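Long-range contacts in ultraspiracle (Drosophila melanogaster, PDB 1HG4), which acts as a nuclear hormone receptor and transcription factor, here its ligand-binding domain, which holds a phospholipid in its pocket and is locked in an inactive conformation: residues I14-Q19 / R175-S179; D27-L33 / V56-F61; D80-L84 / I191-S196; R159-L164 / A235-I239. All coordinates share one frame. Residues are numbered along the deposited sequence.

Contact 1: I14-Q19 / R175-S179; sequences IIEAEQ and RRELS
Both segments are alpha-helical. Residues 14-19 lie inside helix 11-24, and residues 175-179 form the first turn or so of helix 175-186. The two short axes cross almost at right angles, at 87°, with a closest approach of 10.3 Å. The nearest CA pair is Ile15 and Ser179, at 6.4 Å. About 341 Å² is buried. Glu18 points toward the other helix with chi1 m and chi2 t. Glu18 OE1 accepts a hydrogen bond from Arg175 NH2 at 2.5 Å, as part of a salt bridge. Ser179 OG donates to Glu18 OE2 at 2.5 Å, although both of these atoms are crowded in the model and less surely placed. Arg175 starts with chi1 t and chi2 p, which brings its guanidinium over to helix 11-24. Ile15 CD1 lies over one face of that group, 3.8 Å from Arg175 NH1. Gln19 OE1 lies near its edge, 3.6 Å from Arg175 NH1. Arg176 adds a looser touch, with its NE 4.1 Å from Ile15 CG1. Ile14 CG2 meets Ser179 CB at 4.2 Å. Lys182, about one turn beyond Ser179, also forms a salt bridge to Glu18 OE1. The buried carboxylate thus has two basic partners. This mixed helix-helix packing, a salt bridge beside isoleucine contacts, joins the N-terminal helix to helix 175-186 in the layered helical fold of nuclear receptor ligand-binding domains.

Contact 2: D27-L33 / V56-F61; sequences DRALTFL and VNKQLF
The extended, irregular loop 27-33, after helix 11-24, is bound to helical segment 56-61 by an Asn side chain pairing with its backbone. Ala29 and Lys58 have the nearest CA atoms, at 4.1 Å. Asn57 (chi1 m) pairs with three loop N-H groups and one carbonyl. Asn57 OD1 accepts from Phe32 N and from Leu33 N, both at 2.9 Å. Asn57 ND2 donates to Leu33 O at 2.8 Å. Leu30 N donates to Asn57 O at 2.8 Å, an oxygen that also takes the helical bond from Phe61 N. Thr31 centres an inverse gamma turn, with a weak bond from Phe32 N to Leu30 O. Lys58 (chi1 m, then all t) puts its NZ 2.9 Å from Asp27 OD1 in a salt bridge. Arg28 CB sits 3.5 Å from the Phe61 ring centroid (CH-pi). Leu33 CD2 meets Val56 CG1 at 3.7 Å. Val56 belongs to the phospholipid pocket. Helix 258-266 packs on Leu30 and Phe32, while helix 78-100 packs on Val56 and Leu60.

Contact 3: D80-L84 / I191-S196; sequences DQVIL and IRGIKS
Asp80 (chi1 m) reaches across to the backbone at Lys195 and Ser196. Its carboxylate binds the end of the loop that leads into helix 197-218 of this nuclear receptor ligand-binding fold. Residues 80-84 are helical and lie near the start of helix 78-100. Residues 191-196 are loop, with a type II beta turn from Ile191 to Ile194 closed by a weak bond from Ile194 N to Ile191 O. Gly193 has phi/psi of 96/-17, angles that call for glycine. The nearest CA pair is Asp80 and Ile194, at 5.4 Å. Apolar packing flanks the carboxylate. Ile83 CG2 lies 3.3 Å from Ile191 CG2 and 3.9 Å from Ile194 CG1. Leu84 CD2 meets Ile194 CD1 at 3.8 Å and Ile191 CD1 at 4.0 Å. Ile200 of helix 197-218 packs on Leu84 and Ile194. Tyr208 of the second subunit packs on Lys195. Lys195 N donates to Asp80 OD1 at 2.6 Å. Ser196 donates twice to Asp80 OD2, from N at 2.8 Å and from OG at 3.2 Å.

Contact 4: R159-L164 / A235-I239; sequences RILSEL and ALRSI
Two antiparallel helices meet here by knob-into-hole packing, within the helical layers of the ligand-binding domain. Segment 159-164 of helix 154-171 and segment 235-239 of helix 225-250 run at 169°, with their axes 10.5 Å apart. A wider pi-type turn occupies 161-164. Nearest CA pairs are Glu163 and Ala235 at 6.8 Å, and Ile160 and Ile239 at 7.0 Å. The apolar contacts centre on Ile239 (chi1 m, chi2 t), the knob among Arg159, Ile160, Glu163 and Leu164. Ile239 CD1 is 3.8 Å from Leu164 CD1, and Ile239 CG2 is 3.7 Å from Ile160 CG1. Leu164 CD1 also meets Leu236 CD2 at 4.2 Å, and Ile94 of helix 78-100 touches both leucines. The charged contacts stay within helix 154-171. Arg159 NE donates to Glu163 OE2 at 2.8 Å in a salt bridge, though that oxygen is less surely placed. Arg159 NH2 reaches Glu163 OE1 at 3.3 Å. The guanidinium covers the knob with one face, and Arg159 CZ lies 3.7 Å from Ile239 CG1.

All four contacts are partly buried, and none touches another. No two share a helix, though helix 78-100 of contact 3 also packs against contacts 2 and 4. Contacts 1 and 4 both join two helices, nearly perpendicular in contact 1 and antiparallel in contact 4. A salt bridge spans the gap in contact 1. In contact 4 the joining is by packing, mostly apolar, with the Arg159 guanidinium lying on Ile239. Contacts 2 and 3 each fix a loop to a helix; in each, one polar side chain, Asn57 or Asp80, binds loop backbone beside apolar packing. Contact 3 lies furthest from the chain centre, about 18 Å between centres, and borders the second subunit. Contacts 2 and 4 lie on opposite sides of that centre, each near the bound phospholipid.

Contact 1: I14-Q19 / R175-S179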
# COMPACT_ATOMS: atom_id res chain seq x y z
N ILE A 14 -5.49 -11.72 -18.46
CA ILE A 14 -6.78 -11.19 -18.09
C ILE A 14 -7.79 -11.48 -19.19
O ILE A 14 -8.96 -11.74 -18.92
CB ILE A 14 -6.69 -9.68 -17.86
CG1 ILE A 14 -5.74 -9.41 -16.69
CG2 ILE A 14 -8.07 -9.13 -17.58
CD1 ILE A 14 -5.51 -7.95 -16.43
N ILE A 15 -7.34 -11.44 -20.43
CA ILE A 15 -8.20 -11.73 -21.56
C ILE A 15 -8.65 -13.18 -21.50
O ILE A 15 -9.82 -13.49 -21.69
CB ILE A 15 -7.47 -11.46 -22.91
CG1 ILE A 15 -7.59 -9.98 -23.28
CG2 ILE A 15 -8.06 -12.31 -24.04
CD1 ILE A 15 -9.01 -9.55 -23.61
N GLU A 16 -7.70 -14.06 -21.22
CA GLU A 16 -8.00 -15.48 -21.15
C GLU A 16 -9.09 -15.80 -20.13
O GLU A 16 -9.93 -16.66 -20.36
CB GLU A 16 -6.74 -16.27 -20.82
CG GLU A 16 -6.85 -17.74 -21.18
CD GLU A 16 -5.53 -18.47 -21.08
OE1 GLU A 16 -5.07 -18.72 -19.95
OE2 GLU A 16 -4.95 -18.78 -22.15
N ALA A 17 -9.07 -15.10 -19.00
CA ALA A 17 -10.06 -15.31 -17.96
C ALA A 17 -11.46 -14.96 -18.47
O ALA A 17 -12.41 -15.73 -18.30
CB ALA A 17 -9.72 -14.46 -16.74
N GLU A 18 -11.59 -13.80 -19.09
CA GLU A 18 -12.87 -13.35 -19.61
C GLU A 18 -13.41 -14.33 -20.63
O GLU A 18 -14.53 -14.83 -20.49
CB GLU A 18 -12.74 -11.99 -20.29
CG GLU A 18 -12.51 -10.83 -19.35
CD GLU A 18 -12.26 -9.54 -20.11
OE1 GLU A 18 -13.07 -9.20 -21.00
OE2 GLU A 18 -11.26 -8.86 -19.82
N GLN A 19 -12.60 -14.61 -21.64
CA GLN A 19 -13.00 -15.52 -22.72
C GLN A 19 -13.38 -16.91 -22.26
O GLN A 19 -14.41 -17.42 -22.66
CB GLN A 19 -11.88 -15.60 -23.75
CG GLN A 19 -11.81 -14.37 -24.63
CD GLN A 19 -10.58 -14.32 -25.51
OE1 GLN A 19 -10.52 -13.55 -26.47
NE2 GLN A 19 -9.57 -15.13 -25.19
N ARG A 175 -10.52 -4.27 -27.50
CA ARG A 175 -10.81 -5.34 -26.55
C ARG A 175 -9.82 -5.41 -25.40
O ARG A 175 -10.19 -5.77 -24.27
CB ARG A 175 -10.86 -6.69 -27.28
CG ARG A 175 -11.24 -7.85 -26.36
CD ARG A 175 -12.70 -7.76 -25.93
NE ARG A 175 -12.95 -8.45 -24.68
CZ ARG A 175 -12.69 -9.74 -24.47
NH1 ARG A 175 -12.16 -10.49 -25.43
NH2 ARG A 175 -12.96 -10.29 -23.29
N ARG A 176 -8.56 -5.06 -25.67
CA ARG A 176 -7.55 -5.10 -24.63
C ARG A 176 -7.77 -3.98 -23.63
O ARG A 176 -7.64 -4.18 -22.43
CB ARG A 176 -6.15 -4.98 -25.25
CG ARG A 176 -5.38 -6.31 -25.32
CD ARG A 176 -5.47 -6.98 -26.68
NE ARG A 176 -5.64 -8.43 -26.55
CZ ARG A 176 -5.84 -9.26 -27.58
NH1 ARG A 176 -5.89 -8.79 -28.82
NH2 ARG A 176 -6.04 -10.55 -27.36
N GLU A 177 -8.13 -2.80 -24.10
CA GLU A 177 -8.38 -1.70 -23.19
C GLU A 177 -9.63 -1.92 -22.33
O GLU A 177 -9.66 -1.50 -21.17
CB GLU A 177 -8.50 -0.39 -23.98
CG GLU A 177 -7.30 -0.19 -24.87
CD GLU A 177 -7.35 1.08 -25.67
OE1 GLU A 177 -8.38 1.33 -26.33
OE2 GLU A 177 -6.35 1.83 -25.65
N LEU A 178 -10.65 -2.60 -22.86
CA LEU A 178 -11.87 -2.86 -22.08
C LEU A 178 -11.57 -3.87 -20.96
O LEU A 178 -12.07 -3.74 -19.84
CB LEU A 178 -13.00 -3.40 -22.97
CG LEU A 178 -14.29 -3.68 -22.18
CD1 LEU A 178 -15.02 -2.35 -21.87
CD2 LEU A 178 -15.18 -4.63 -22.97
N SER A 179 -10.76 -4.88 -21.28
CA SER A 179 -10.38 -5.87 -20.29
C SER A 179 -9.66 -5.17 -19.13
O SER A 179 -9.90 -5.51 -17.97
CB SER A 179 -9.45 -6.90 -20.89
OG SER A 179 -10.15 -7.71 -21.80

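Contact 2: D27-L33 / V56-F61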
# COMPACT_ATOMS: atom_id res chain seq x y z
N ASP A 27 -24.82 -23.32 -19.57
CA ASP A 27 -26.07 -22.69 -19.15
C ASP A 27 -26.18 -22.45 -17.64
O ASP A 27 -27.24 -22.04 -17.15
CB ASP A 27 -27.26 -23.52 -19.63
CG ASP A 27 -27.46 -23.42 -21.12
OD1 ASP A 27 -27.58 -22.28 -21.62
OD2 ASP A 27 -27.51 -24.48 -21.79
N ARG A 28 -25.11 -22.72 -16.89
CA ARG A 28 -25.13 -22.52 -15.45
C ARG A 28 -25.42 -21.04 -15.15
O ARG A 28 -25.00 -20.15 -15.88
CB ARG A 28 -23.79 -22.94 -14.84
CG ARG A 28 -23.57 -24.45 -14.80
CD ARG A 28 -22.10 -24.80 -15.02
NE ARG A 28 -21.82 -26.23 -14.85
CZ ARG A 28 -21.83 -26.86 -13.68
NH1 ARG A 28 -22.11 -26.19 -12.56
NH2 ARG A 28 -21.56 -28.16 -13.61
N ALA A 29 -26.14 -20.79 -14.06
CA ALA A 29 -26.51 -19.42 -13.72
C ALA A 29 -26.65 -19.20 -12.24
O ALA A 29 -26.98 -20.11 -11.48
CB ALA A 29 -27.82 -19.06 -14.41
N LEU A 30 -26.37 -17.96 -11.83
CA LEU A 30 -26.50 -17.53 -10.44
C LEU A 30 -27.88 -16.85 -10.46
O LEU A 30 -28.03 -15.75 -11.02
CB LEU A 30 -25.39 -16.52 -10.10
CG LEU A 30 -25.24 -15.87 -8.73
CD1 LEU A 30 -26.50 -16.04 -7.91
CD2 LEU A 30 -24.05 -16.47 -8.01
N THR A 31 -28.88 -17.50 -9.88
CA THR A 31 -30.23 -16.94 -9.89
C THR A 31 -30.47 -15.84 -8.85
O THR A 31 -30.98 -16.10 -7.76
CB THR A 31 -31.27 -18.06 -9.70
OG1 THR A 31 -31.09 -18.66 -8.42
CG2 THR A 31 -31.11 -19.14 -10.76
N PHE A 32 -30.09 -14.61 -9.18
CA PHE A 32 -30.30 -13.49 -8.29
C PHE A 32 -31.56 -12.72 -8.73
O PHE A 32 -32.36 -12.26 -7.90
CB PHE A 32 -29.09 -12.55 -8.32
CG PHE A 32 -29.22 -11.38 -7.38
CD1 PHE A 32 -29.56 -11.58 -6.05
CD2 PHE A 32 -28.99 -10.09 -7.82
CE1 PHE A 32 -29.68 -10.50 -5.18
CE2 PHE A 32 -29.11 -9.01 -6.95
CZ PHE A 32 -29.46 -9.21 -5.63
N LEU A 33 -31.74 -12.57 -10.04
CA LEU A 33 -32.89 -11.87 -10.57
C LEU A 33 -33.97 -12.88 -10.91
O LEU A 33 -33.69 -14.02 -11.26
CB LEU A 33 -32.53 -11.08 -11.83
CG LEU A 33 -31.76 -9.76 -11.69
CD1 LEU A 33 -30.51 -9.97 -10.91
CD2 LEU A 33 -31.44 -9.22 -13.06
N VAL A 56 -29.09 -12.24 -17.42
CA VAL A 56 -28.24 -11.66 -16.39
C VAL A 56 -27.74 -12.71 -15.40
O VAL A 56 -26.58 -12.68 -15.02
CB VAL A 56 -28.99 -10.55 -15.63
CG1 VAL A 56 -28.10 -9.96 -14.56
CG2 VAL A 56 -29.41 -9.47 -16.60
N ASN A 57 -28.60 -13.66 -15.01
CA ASN A 57 -28.18 -14.69 -14.06
C ASN A 57 -27.05 -15.56 -14.61
O ASN A 57 -26.23 -16.08 -13.86
CB ASN A 57 -29.36 -15.57 -13.62
CG ASN A 57 -30.37 -14.82 -12.73
OD1 ASN A 57 -30.01 -13.94 -11.97
ND2 ASN A 57 -31.64 -15.21 -12.82
N LYS A 58 -27.02 -15.73 -15.94
CA LYS A 58 -25.96 -16.52 -16.57
C LYS A 58 -24.66 -15.71 -16.62
O LYS A 58 -23.57 -16.25 -16.43
CB LYS A 58 -26.37 -16.95 -17.98
CG LYS A 58 -27.50 -17.96 -18.01
CD LYS A 58 -27.78 -18.49 -19.42
CE LYS A 58 -28.95 -19.48 -19.39
NZ LYS A 58 -29.25 -20.12 -20.72
N GLN A 59 -24.78 -14.41 -16.87
CA GLN A 59 -23.61 -13.56 -16.92
C GLN A 59 -23.01 -13.42 -15.52
O GLN A 59 -21.80 -13.25 -15.38
CB GLN A 59 -23.97 -12.19 -17.50
CG GLN A 59 -24.39 -12.27 -18.97
CD GLN A 59 -24.60 -10.91 -19.59
OE1 GLN A 59 -24.52 -9.87 -18.92
NE2 GLN A 59 -24.87 -10.90 -20.89
N LEU A 60 -23.87 -13.51 -14.50
CA LEU A 60 -23.42 -13.41 -13.12
C LEU A 60 -22.58 -14.64 -12.78
O LEU A 60 -21.51 -14.53 -12.17
CB LEU A 60 -24.60 -13.31 -12.17
CG LEU A 60 -25.09 -11.92 -11.79
CD1 LEU A 60 -26.33 -12.04 -10.91
CD2 LEU A 60 -23.98 -11.16 -11.05
N PHE A 61 -23.08 -15.81 -13.17
CA PHE A 61 -22.37 -17.06 -12.91
C PHE A 61 -20.99 -16.97 -13.55
O PHE A 61 -19.98 -17.29 -12.93
CB PHE A 61 -23.12 -18.25 -13.50
CG PHE A 61 -22.53 -19.58 -13.14
CD1 PHE A 61 -21.52 -20.15 -13.92
CD2 PHE A 61 -22.93 -20.25 -11.98
CE1 PHE A 61 -20.93 -21.37 -13.55
CE2 PHE A 61 -22.34 -21.47 -11.60
CZ PHE A 61 -21.34 -22.02 -12.39

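Contact 3: D80-L84 / I191-S196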
# COMPACT_ATOMS: atom_id res chain seq x y z
N ASP A 80 -13.23 -11.23 1.48
CA ASP A 80 -12.87 -10.11 0.62
C ASP A 80 -13.41 -10.36 -0.79
O ASP A 80 -13.93 -9.44 -1.43
CB ASP A 80 -11.35 -9.93 0.54
CG ASP A 80 -10.78 -9.12 1.70
OD1 ASP A 80 -11.56 -8.42 2.37
OD2 ASP A 80 -9.54 -9.18 1.92
N GLN A 81 -13.28 -11.60 -1.26
CA GLN A 81 -13.72 -11.97 -2.61
C GLN A 81 -15.20 -11.67 -2.80
O GLN A 81 -15.62 -11.21 -3.87
CB GLN A 81 -13.46 -13.45 -2.86
CG GLN A 81 -11.99 -13.83 -2.88
CD GLN A 81 -11.80 -15.32 -3.10
OE1 GLN A 81 -12.50 -15.92 -3.93
NE2 GLN A 81 -10.87 -15.92 -2.37
N VAL A 82 -15.98 -11.93 -1.76
CA VAL A 82 -17.41 -11.71 -1.80
C VAL A 82 -17.71 -10.22 -1.92
O VAL A 82 -18.58 -9.83 -2.69
CB VAL A 82 -18.10 -12.29 -0.52
CG1 VAL A 82 -19.51 -11.75 -0.37
CG2 VAL A 82 -18.12 -13.81 -0.60
N ILE A 83 -16.98 -9.41 -1.15
CA ILE A 83 -17.19 -7.97 -1.17
C ILE A 83 -16.84 -7.34 -2.52
O ILE A 83 -17.56 -6.47 -3.02
CB ILE A 83 -16.38 -7.28 -0.03
CG1 ILE A 83 -16.96 -7.69 1.33
CG2 ILE A 83 -16.45 -5.76 -0.16
CD1 ILE A 83 -16.20 -7.10 2.51
N LEU A 84 -15.76 -7.81 -3.12
CA LEU A 84 -15.31 -7.30 -4.41
C LEU A 84 -16.36 -7.56 -5.48
O LEU A 84 -16.65 -6.68 -6.28
CB LEU A 84 -13.98 -7.94 -4.82
CG LEU A 84 -12.80 -7.57 -3.92
CD1 LEU A 84 -11.59 -8.44 -4.22
CD2 LEU A 84 -12.46 -6.11 -4.13
N ILE A 191 -13.45 -0.45 -0.65
CA ILE A 191 -14.75 -0.88 -0.17
C ILE A 191 -14.69 -1.14 1.33
O ILE A 191 -13.74 -1.72 1.83
CB ILE A 191 -15.21 -2.15 -0.89
CG1 ILE A 191 -15.15 -1.94 -2.41
CG2 ILE A 191 -16.64 -2.50 -0.49
CD1 ILE A 191 -15.11 -3.24 -3.19
N ARG A 192 -15.71 -0.69 2.05
CA ARG A 192 -15.75 -0.89 3.49
C ARG A 192 -15.78 -2.38 3.81
O ARG A 192 -16.46 -3.15 3.14
CB ARG A 192 -17.00 -0.24 4.09
CG ARG A 192 -17.13 -0.50 5.58
CD ARG A 192 -18.51 -0.16 6.15
NE ARG A 192 -18.59 -0.56 7.55
CZ ARG A 192 -19.65 -0.39 8.34
NH1 ARG A 192 -20.76 0.20 7.87
NH2 ARG A 192 -19.61 -0.80 9.60
N GLY A 193 -15.02 -2.77 4.82
CA GLY A 193 -14.98 -4.17 5.24
C GLY A 193 -13.85 -5.02 4.68
O GLY A 193 -13.55 -6.09 5.20
N ILE A 194 -13.22 -4.55 3.61
CA ILE A 194 -12.13 -5.28 3.00
C ILE A 194 -10.90 -5.44 3.90
O ILE A 194 -10.51 -4.52 4.60
CB ILE A 194 -11.72 -4.62 1.67
CG1 ILE A 194 -12.74 -4.98 0.59
CG2 ILE A 194 -10.32 -5.05 1.26
CD1 ILE A 194 -12.45 -4.37 -0.75
N LYS A 195 -10.30 -6.63 3.86
CA LYS A 195 -9.13 -6.93 4.67
C LYS A 195 -7.82 -6.66 3.94
O LYS A 195 -6.94 -5.96 4.45
CB LYS A 195 -9.17 -8.40 5.09
CG LYS A 195 -9.21 -8.62 6.59
CD LYS A 195 -10.38 -7.91 7.24
CE LYS A 195 -10.33 -8.08 8.75
NZ LYS A 195 -11.31 -7.21 9.47
N SER A 196 -7.68 -7.22 2.75
CA SER A 196 -6.45 -7.07 1.97
C SER A 196 -6.40 -5.88 1.00
O SER A 196 -6.19 -6.06 -0.19
CB SER A 196 -6.20 -8.36 1.21
OG SER A 196 -6.39 -9.47 2.07

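Contact 4: R159-L164 / A235-I239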
# COMPACT_ATOMS: atom_id res chain seq x y z
N ARG A 159 -28.36 6.97 -21.59
CA ARG A 159 -27.04 7.32 -21.13
C ARG A 159 -26.03 6.19 -21.25
O ARG A 159 -24.84 6.44 -21.35
CB ARG A 159 -27.06 7.94 -19.72
CG ARG A 159 -28.04 7.38 -18.73
CD ARG A 159 -28.17 8.35 -17.54
NE ARG A 159 -26.87 8.91 -17.13
CZ ARG A 159 -26.34 8.77 -15.91
NH1 ARG A 159 -26.97 8.10 -14.96
NH2 ARG A 159 -25.14 9.30 -15.65
N ILE A 160 -26.50 4.95 -21.28
CA ILE A 160 -25.57 3.84 -21.45
C ILE A 160 -24.96 3.95 -22.84
O ILE A 160 -23.77 3.74 -23.01
CB ILE A 160 -26.25 2.46 -21.34
CG1 ILE A 160 -26.48 2.10 -19.88
CG2 ILE A 160 -25.39 1.41 -22.01
CD1 ILE A 160 -27.08 0.73 -19.67
N LEU A 161 -25.78 4.28 -23.82
CA LEU A 161 -25.30 4.36 -25.20
C LEU A 161 -24.60 5.67 -25.53
O LEU A 161 -23.67 5.68 -26.32
CB LEU A 161 -26.46 4.12 -26.17
CG LEU A 161 -27.09 2.73 -26.07
CD1 LEU A 161 -28.35 2.65 -26.90
CD2 LEU A 161 -26.08 1.70 -26.52
N SER A 162 -25.05 6.77 -24.94
CA SER A 162 -24.42 8.06 -25.21
C SER A 162 -23.14 8.27 -24.41
O SER A 162 -22.11 8.67 -24.95
CB SER A 162 -25.40 9.18 -24.90
OG SER A 162 -26.55 9.08 -25.71
N GLU A 163 -23.21 7.97 -23.11
CA GLU A 163 -22.08 8.14 -22.21
C GLU A 163 -21.00 7.05 -22.24
O GLU A 163 -19.86 7.28 -21.84
CB GLU A 163 -22.60 8.33 -20.79
CG GLU A 163 -23.42 9.60 -20.65
CD GLU A 163 -23.98 9.79 -19.25
OE1 GLU A 163 -23.20 9.68 -18.28
OE2 GLU A 163 -25.20 10.07 -19.12
N LEU A 164 -21.34 5.87 -22.73
CA LEU A 164 -20.37 4.80 -22.78
C LEU A 164 -20.09 4.33 -24.20
O LEU A 164 -19.00 4.58 -24.73
CB LEU A 164 -20.83 3.63 -21.91
CG LEU A 164 -21.02 4.00 -20.42
CD1 LEU A 164 -21.66 2.84 -19.68
CD2 LEU A 164 -19.67 4.38 -19.79
N ALA A 235 -18.50 7.57 -15.16
CA ALA A 235 -19.79 7.52 -15.82
C ALA A 235 -20.36 6.10 -15.69
O ALA A 235 -21.58 5.91 -15.59
CB ALA A 235 -19.64 7.91 -17.29
N LEU A 236 -19.48 5.11 -15.69
CA LEU A 236 -19.92 3.73 -15.56
C LEU A 236 -20.52 3.53 -14.16
O LEU A 236 -21.58 2.93 -14.00
CB LEU A 236 -18.75 2.77 -15.76
CG LEU A 236 -19.00 1.55 -16.65
CD1 LEU A 236 -17.80 0.60 -16.56
CD2 LEU A 236 -20.28 0.83 -16.24
N ARG A 237 -19.83 4.05 -13.15
CA ARG A 237 -20.30 3.92 -11.77
C ARG A 237 -21.64 4.61 -11.55
O ARG A 237 -22.54 4.05 -10.93
CB ARG A 237 -19.28 4.50 -10.79
CG ARG A 237 -19.70 4.29 -9.34
CD ARG A 237 -18.72 4.88 -8.35
NE ARG A 237 -19.21 4.71 -6.98
CZ ARG A 237 -18.65 5.24 -5.90
NH1 ARG A 237 -17.55 5.99 -6.01
NH2 ARG A 237 -19.19 5.04 -4.70
N SER A 238 -21.77 5.83 -12.06
CA SER A 238 -23.01 6.57 -11.90
C SER A 238 -24.20 5.85 -12.53
O SER A 238 -25.25 5.71 -11.91
CB SER A 238 -22.87 7.95 -12.53
OG SER A 238 -24.02 8.73 -12.25
N ILE A 239 -24.04 5.39 -13.77
CA ILE A 239 -25.11 4.67 -14.47
C ILE A 239 -25.43 3.38 -13.72
O ILE A 239 -26.59 3.02 -13.54
CB ILE A 239 -24.68 4.33 -15.92
CG1 ILE A 239 -24.48 5.62 -16.72
CG2 ILE A 239 -25.72 3.45 -16.57
CD1 ILE A 239 -23.96 5.40 -18.11